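Local structure of mitochondrial RNA-binding protein 2 (Trypanosoma brucei, 2GIA) at residues D[60-65]-D[164-169]; D[73-78]-D[91-96]. The protein probably binds RNA, pairing with MRP1 in a guide-RNA-binding complex that acts as an RNA matchmaker in mitochondrial RNA editing. All coordinates share one frame; numbering follows the deposited sequence.

Interaction 1 packs one four-stranded antiparallel sheet against the other, strand 60-67 meeting strand 160-168, whereas interaction 2 is made inside the first sheet, between the hairpin strands 70-78 and 89-97. Their centres lie about 9 Å apart, and interaction 2 is nested in the chain loop that interaction 1 closes. Strands 60-67 and 70-78 are sheet neighbours, probably joined by hydrogen bonds from H76 N to L61 O (2.7 Å) and from D74 N to R63 O (2.8 Å). The Y75 side chain links the two contacts: its CD2 packs 3.2 Å from W164 CE3, and its ring also meets that of H60.

Interaction 1. Residues D[60-65]-D[164-169]; sequences HLLRVL and WTVEFD
L62 is the centre of this contact, its two methyl groups dividing the apolar surface of strand 164-168 between them. With CG anti to the backbone N (chi1 -179°), the side chain extends off its strand so that CD1 lies 3.9 Å from CZ3 at the far rim of the W164 indole, crossing that side chain at about a right angle. CD2 turns to the other part of the strand, where it sits 3.9 Å from V166 CG1 and 3.8 Å from F168 CZ. The indole arrives there because W164 adopts the crowded chi1 of 53°, CG lying between the backbone N and carbonyl carbon; V166 CG2 then lies in plane at the indole edge. F168 meets L62 mainly through CZ, at the tip of its ring. H60 has the same crowded position, which carries its imidazole to the opposing strand, with CD2 4.2 Å from V166 CG2. No hydrogen bond joins the segments, and their axes cross at -73°, 8.7 Å apart at closest approach, so these two segments meet by side-chain packing alone, while E167 O, hydrogen-bonded to H50 NE2, ties the second strand to strand 45-50. Strands 45-50 and 70-78 flank 60-65, strand 137-145 adjoins 164-168 and supplies S143 OG to W164 NE1, while L176 of helix 170-187 packs on F168.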
loop_
_atom_site.group_PDB
_atom_site.type_symbol
_atom_site.label_atom_id
_atom_site.label_comp_id
_atom_site.label_asym_id
_atom_site.label_seq_id
_atom_site.Cartn_x
_atom_site.Cartn_y
_atom_site.Cartn_z
ATOM N N HIS D 60 -20.469 21.316 10.655
ATOM C CA HIS D 60 -20.957 20.242 9.803
ATOM C C HIS D 60 -20.063 19.001 9.903
ATOM O O HIS D 60 -18.950 19.049 10.443
ATOM C CB HIS D 60 -21.042 20.695 8.323
ATOM C CG HIS D 60 -19.754 21.239 7.782
ATOM N ND1 HIS D 60 -19.416 22.573 7.858
ATOM C CD2 HIS D 60 -18.703 20.618 7.193
ATOM C CE1 HIS D 60 -18.210 22.752 7.342
ATOM N NE2 HIS D 60 -17.757 21.581 6.933
ATOM N N LEU D 61 -20.599 17.899 9.401
ATOM C CA LEU D 61 -19.906 16.624 9.382
ATOM C C LEU D 61 -20.093 15.987 8.007
ATOM O O LEU D 61 -21.220 15.954 7.465
ATOM C CB LEU D 61 -20.483 15.681 10.447
ATOM C CG LEU D 61 -20.152 14.183 10.332
ATOM C CD1 LEU D 61 -18.664 13.904 10.662
ATOM C CD2 LEU D 61 -21.048 13.422 11.293
ATOM N N LEU D 62 -18.991 15.513 7.428
ATOM C CA LEU D 62 -19.079 14.798 6.164
ATOM C C LEU D 62 -18.545 13.417 6.470
ATOM O O LEU D 62 -17.422 13.280 6.996
ATOM C CB LEU D 62 -18.213 15.437 5.070
ATOM C CG LEU D 62 -18.293 14.710 3.709
ATOM C CD1 LEU D 62 -19.659 14.942 3.056
ATOM C CD2 LEU D 62 -17.219 15.234 2.787
ATOM N N ARG D 63 -19.364 12.395 6.219
ATOM C CA ARG D 63 -18.899 11.044 6.424
ATOM C C ARG D 63 -18.689 10.556 4.998
ATOM O O ARG D 63 -19.525 10.819 4.103
ATOM C CB ARG D 63 -19.933 10.205 7.159
ATOM C CG ARG D 63 -20.218 10.697 8.608
ATOM C CD ARG D 63 -20.972 9.630 9.419
ATOM N NE ARG D 63 -20.102 8.482 9.678
ATOM C CZ ARG D 63 -20.310 7.232 9.261
ATOM N NH1 ARG D 63 -21.384 6.913 8.544
ATOM N NH2 ARG D 63 -19.433 6.283 9.571
ATOM N N VAL D 64 -17.545 9.914 4.764
ATOM C CA VAL D 64 -17.205 9.392 3.434
ATOM C C VAL D 64 -17.226 7.896 3.555
ATOM O O VAL D 64 -16.494 7.325 4.361
ATOM C CB VAL D 64 -15.787 9.828 2.961
ATOM C CG1 VAL D 64 -15.484 9.233 1.590
ATOM C CG2 VAL D 64 -15.698 11.349 2.915
ATOM N N LEU D 65 -18.064 7.233 2.767
ATOM C CA LEU D 65 -18.112 5.782 2.903
ATOM C C LEU D 65 -18.094 5.034 1.624
ATOM O O LEU D 65 -18.227 5.612 0.548
ATOM C CB LEU D 65 -19.341 5.361 3.708
ATOM C CG LEU D 65 -20.697 6.013 3.443
ATOM C CD1 LEU D 65 -21.752 4.952 3.314
ATOM C CD2 LEU D 65 -21.057 6.921 4.584
ATOM N N TRP D 164 -23.497 23.539 -0.303
ATOM C CA TRP D 164 -22.605 23.227 0.808
ATOM C C TRP D 164 -21.171 23.059 0.322
ATOM O O TRP D 164 -20.945 22.748 -0.846
ATOM C CB TRP D 164 -23.087 21.962 1.517
ATOM C CG TRP D 164 -23.291 20.764 0.607
ATOM C CD1 TRP D 164 -24.361 20.516 -0.224
ATOM C CD2 TRP D 164 -22.441 19.608 0.521
ATOM N NE1 TRP D 164 -24.227 19.271 -0.808
ATOM C CE2 TRP D 164 -23.061 18.700 -0.375
ATOM C CE3 TRP D 164 -21.216 19.261 1.108
ATOM C CZ2 TRP D 164 -22.492 17.450 -0.680
ATOM C CZ3 TRP D 164 -20.657 18.022 0.805
ATOM C CH2 TRP D 164 -21.293 17.135 -0.088
ATOM N N THR D 165 -20.218 23.276 1.226
ATOM C CA THR D 165 -18.780 23.187 0.919
ATOM C C THR D 165 -18.070 22.468 2.054
ATOM O O THR D 165 -18.385 22.711 3.226
ATOM C CB THR D 165 -18.111 24.599 0.836
ATOM O OG1 THR D 165 -18.728 25.377 -0.190
ATOM C CG2 THR D 165 -16.634 24.486 0.491
ATOM N N VAL D 166 -17.109 21.602 1.718
ATOM C CA VAL D 166 -16.329 20.914 2.748
ATOM C C VAL D 166 -14.858 21.105 2.388
ATOM O O VAL D 166 -14.434 20.732 1.298
ATOM C CB VAL D 166 -16.649 19.398 2.830
ATOM C CG1 VAL D 166 -15.722 18.715 3.854
ATOM C CG2 VAL D 166 -18.100 19.195 3.271
ATOM N N GLU D 167 -14.105 21.724 3.291
ATOM C CA GLU D 167 -12.686 21.960 3.102
ATOM C C GLU D 167 -11.933 20.724 3.633
ATOM O O GLU D 167 -12.287 20.164 4.673
ATOM C CB GLU D 167 -12.212 23.182 3.920
ATOM C CG GLU D 167 -12.802 24.548 3.504
ATOM C CD GLU D 167 -12.578 24.867 2.039
ATOM O OE1 GLU D 167 -11.651 24.300 1.409
ATOM O OE2 GLU D 167 -13.329 25.697 1.504
ATOM N N PHE D 168 -10.902 20.315 2.919
ATOM C CA PHE D 168 -10.091 19.190 3.344
ATOM C C PHE D 168 -8.697 19.739 3.621
ATOM O O PHE D 168 -8.031 20.176 2.678
ATOM C CB PHE D 168 -9.984 18.148 2.219
ATOM C CG PHE D 168 -11.229 17.329 2.021
ATOM C CD1 PHE D 168 -11.273 15.990 2.437
ATOM C CD2 PHE D 168 -12.365 17.898 1.431
ATOM C CE1 PHE D 168 -12.441 15.233 2.261
ATOM C CE2 PHE D 168 -13.543 17.157 1.252
ATOM C CZ PHE D 168 -13.587 15.824 1.661
ATOM N N ASP D 169 -8.257 19.744 4.873
ATOM C CA ASP D 169 -6.894 20.205 5.158
ATOM C C ASP D 169 -5.881 19.100 4.773
ATOM O O ASP D 169 -6.246 18.107 4.145
ATOM C CB ASP D 169 -6.733 20.657 6.635
ATOM C CG ASP D 169 -6.798 19.505 7.648
ATOM O OD1 ASP D 169 -6.728 18.319 7.265
ATOM O OD2 ASP D 169 -6.908 19.799 8.863
#

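Interaction 2. Residues D[73-78]-D[91-96]; sequences LDYHRQ and RVVSVM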
loop_
_atom_site.group_PDB
_atom_site.type_symbol
_atom_site.label_atom_id
_atom_site.label_comp_id
_atom_site.label_asym_id
_atom_site.label_seq_id
_atom_site.Cartn_x
_atom_site.Cartn_y
_atom_site.Cartn_z
ATOM N N LEU D 73 -20.961 10.263 -0.181
ATOM C CA LEU D 73 -20.617 11.414 0.626
ATOM C C LEU D 73 -21.897 11.779 1.406
ATOM O O LEU D 73 -22.898 12.168 0.801
ATOM C CB LEU D 73 -20.187 12.583 -0.267
ATOM C CG LEU D 73 -19.196 12.249 -1.396
ATOM C CD1 LEU D 73 -18.813 13.477 -2.200
ATOM C CD2 LEU D 73 -17.939 11.633 -0.743
ATOM N N ASP D 74 -21.886 11.598 2.728
ATOM C CA ASP D 74 -23.055 11.938 3.564
ATOM C C ASP D 74 -22.791 13.251 4.295
ATOM O O ASP D 74 -21.988 13.306 5.244
ATOM C CB ASP D 74 -23.344 10.856 4.601
ATOM C CG ASP D 74 -24.087 9.661 4.031
ATOM O OD1 ASP D 74 -24.516 9.693 2.876
ATOM O OD2 ASP D 74 -24.249 8.660 4.762
ATOM N N TYR D 75 -23.448 14.327 3.855
ATOM C CA TYR D 75 -23.259 15.618 4.498
ATOM C C TYR D 75 -24.283 15.883 5.615
ATOM O O TYR D 75 -25.498 15.705 5.417
ATOM C CB TYR D 75 -23.327 16.723 3.459
ATOM C CG TYR D 75 -23.108 18.082 4.049
ATOM C CD1 TYR D 75 -24.183 18.829 4.536
ATOM C CD2 TYR D 75 -21.819 18.625 4.145
ATOM C CE1 TYR D 75 -23.986 20.081 5.105
ATOM C CE2 TYR D 75 -21.611 19.880 4.697
ATOM C CZ TYR D 75 -22.704 20.604 5.179
ATOM O OH TYR D 75 -22.511 21.843 5.740
ATOM N N HIS D 76 -23.779 16.297 6.776
ATOM C CA HIS D 76 -24.585 16.584 7.965
ATOM C C HIS D 76 -24.341 17.997 8.507
ATOM O O HIS D 76 -23.229 18.516 8.418
ATOM C CB HIS D 76 -24.226 15.651 9.120
ATOM C CG HIS D 76 -24.186 14.204 8.752
ATOM N ND1 HIS D 76 -25.041 13.279 9.300
ATOM C CD2 HIS D 76 -23.358 13.513 7.932
ATOM C CE1 HIS D 76 -24.741 12.079 8.841
ATOM N NE2 HIS D 76 -23.722 12.193 8.009
ATOM N N ARG D 77 -25.380 18.594 9.100
ATOM C CA ARG D 77 -25.258 19.906 9.745
ATOM C C ARG D 77 -25.177 19.593 11.233
ATOM O O ARG D 77 -25.734 18.594 11.678
ATOM C CB ARG D 77 -26.500 20.757 9.479
ATOM C CG ARG D 77 -27.753 20.153 10.074
ATOM C CD ARG D 77 -29.020 20.794 9.504
ATOM N NE ARG D 77 -30.200 20.031 9.906
ATOM C CZ ARG D 77 -31.269 19.854 9.142
ATOM N NH1 ARG D 77 -31.319 20.397 7.927
ATOM N NH2 ARG D 77 -32.273 19.102 9.581
ATOM N N GLN D 78 -24.474 20.420 12.002
ATOM C CA GLN D 78 -24.359 20.181 13.439
ATOM C C GLN D 78 -25.758 20.384 14.015
ATOM O O GLN D 78 -26.419 21.350 13.656
ATOM C CB GLN D 78 -23.376 21.172 14.067
ATOM C CG GLN D 78 -23.092 20.917 15.554
ATOM C CD GLN D 78 -21.822 21.597 16.020
ATOM O OE1 GLN D 78 -21.136 22.254 15.234
ATOM N NE2 GLN D 78 -21.493 21.439 17.300
ATOM N N ARG D 91 -28.183 14.282 9.072
ATOM C CA ARG D 91 -27.851 14.160 7.654
ATOM C C ARG D 91 -28.793 14.994 6.796
ATOM O O ARG D 91 -30.008 14.805 6.801
ATOM C CB ARG D 91 -27.911 12.692 7.265
ATOM C CG ARG D 91 -27.541 12.330 5.832
ATOM C CD ARG D 91 -27.469 10.808 5.770
ATOM N NE ARG D 91 -27.866 10.235 4.492
ATOM C CZ ARG D 91 -29.089 10.300 3.980
ATOM N NH1 ARG D 91 -30.061 10.923 4.631
ATOM N NH2 ARG D 91 -29.344 9.730 2.811
ATOM N N VAL D 92 -28.211 15.918 6.053
ATOM C CA VAL D 92 -28.964 16.820 5.200
ATOM C C VAL D 92 -29.038 16.328 3.773
ATOM O O VAL D 92 -30.084 16.430 3.109
ATOM C CB VAL D 92 -28.317 18.223 5.206
ATOM C CG1 VAL D 92 -28.940 19.087 4.128
ATOM C CG2 VAL D 92 -28.490 18.865 6.560
ATOM N N VAL D 93 -27.932 15.778 3.288
ATOM C CA VAL D 93 -27.895 15.303 1.916
ATOM C C VAL D 93 -26.840 14.219 1.703
ATOM O O VAL D 93 -25.813 14.206 2.384
ATOM C CB VAL D 93 -27.650 16.495 0.954
ATOM C CG1 VAL D 93 -26.304 17.138 1.237
ATOM C CG2 VAL D 93 -27.754 16.029 -0.476
ATOM N N SER D 94 -27.111 13.308 0.770
ATOM C CA SER D 94 -26.210 12.200 0.479
ATOM C C SER D 94 -25.969 12.099 -1.036
ATOM O O SER D 94 -26.915 12.025 -1.834
ATOM C CB SER D 94 -26.828 10.929 1.065
ATOM O OG SER D 94 -26.192 9.735 0.656
ATOM N N VAL D 95 -24.695 12.153 -1.430
ATOM C CA VAL D 95 -24.282 12.079 -2.839
ATOM C C VAL D 95 -23.631 10.719 -3.102
ATOM O O VAL D 95 -22.707 10.298 -2.381
ATOM C CB VAL D 95 -23.234 13.157 -3.163
ATOM C CG1 VAL D 95 -22.762 13.015 -4.622
ATOM C CG2 VAL D 95 -23.793 14.535 -2.892
ATOM N N MET D 96 -24.082 10.022 -4.130
ATOM C CA MET D 96 -23.481 8.739 -4.406
ATOM C C MET D 96 -22.690 8.849 -5.670
ATOM O O MET D 96 -23.226 9.180 -6.715
ATOM C CB MET D 96 -24.537 7.667 -4.529
ATOM C CG MET D 96 -25.373 7.524 -3.284
ATOM S SD MET D 96 -26.081 5.867 -3.244
ATOM C CE MET D 96 -26.806 5.725 -4.909
#
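The H76 imidazole carries R91 CG over one face, 4.1 Å above the plane and offset toward the rim. R91 then runs on past the ring and presents the edge of its guanidinium to D74, the carboxylate plane turned 88° from it; NE to OD1 is a long salt bridge of 3.8 Å. At the Y75 ring V92 CB lies by the edge, while V93 CG1 packs against Y75 CB at 3.7 Å. R77, extended from CG to NE, crosses V92 at about a right angle, its NH1 3.5 Å from V92 CG2. Between the two faces the strands run antiparallel, L73 pairing with V95 through two nearly straight hydrogen bonds and Y75 N giving one to V93 O. The register then slips by one residue: V92 and V93 both face Y75 in a classic beta bulge, and Y75 O accepts from V92 N (2.8 Å) and V93 N (3.2 Å). S94 OG, anti to its backbone N (chi1 169°), donates to D74 OD1 at 2.8 Å, meeting it nearly along the C-O axis. L73, Y75, V93 and V95 form the face turned to the other sheet, where W164 packs on V93 and V95. On the polar face, the S94 bond fixes one carboxylate oxygen of the buried D74, and the nearby R91 charge would be expected to favour its ionised form.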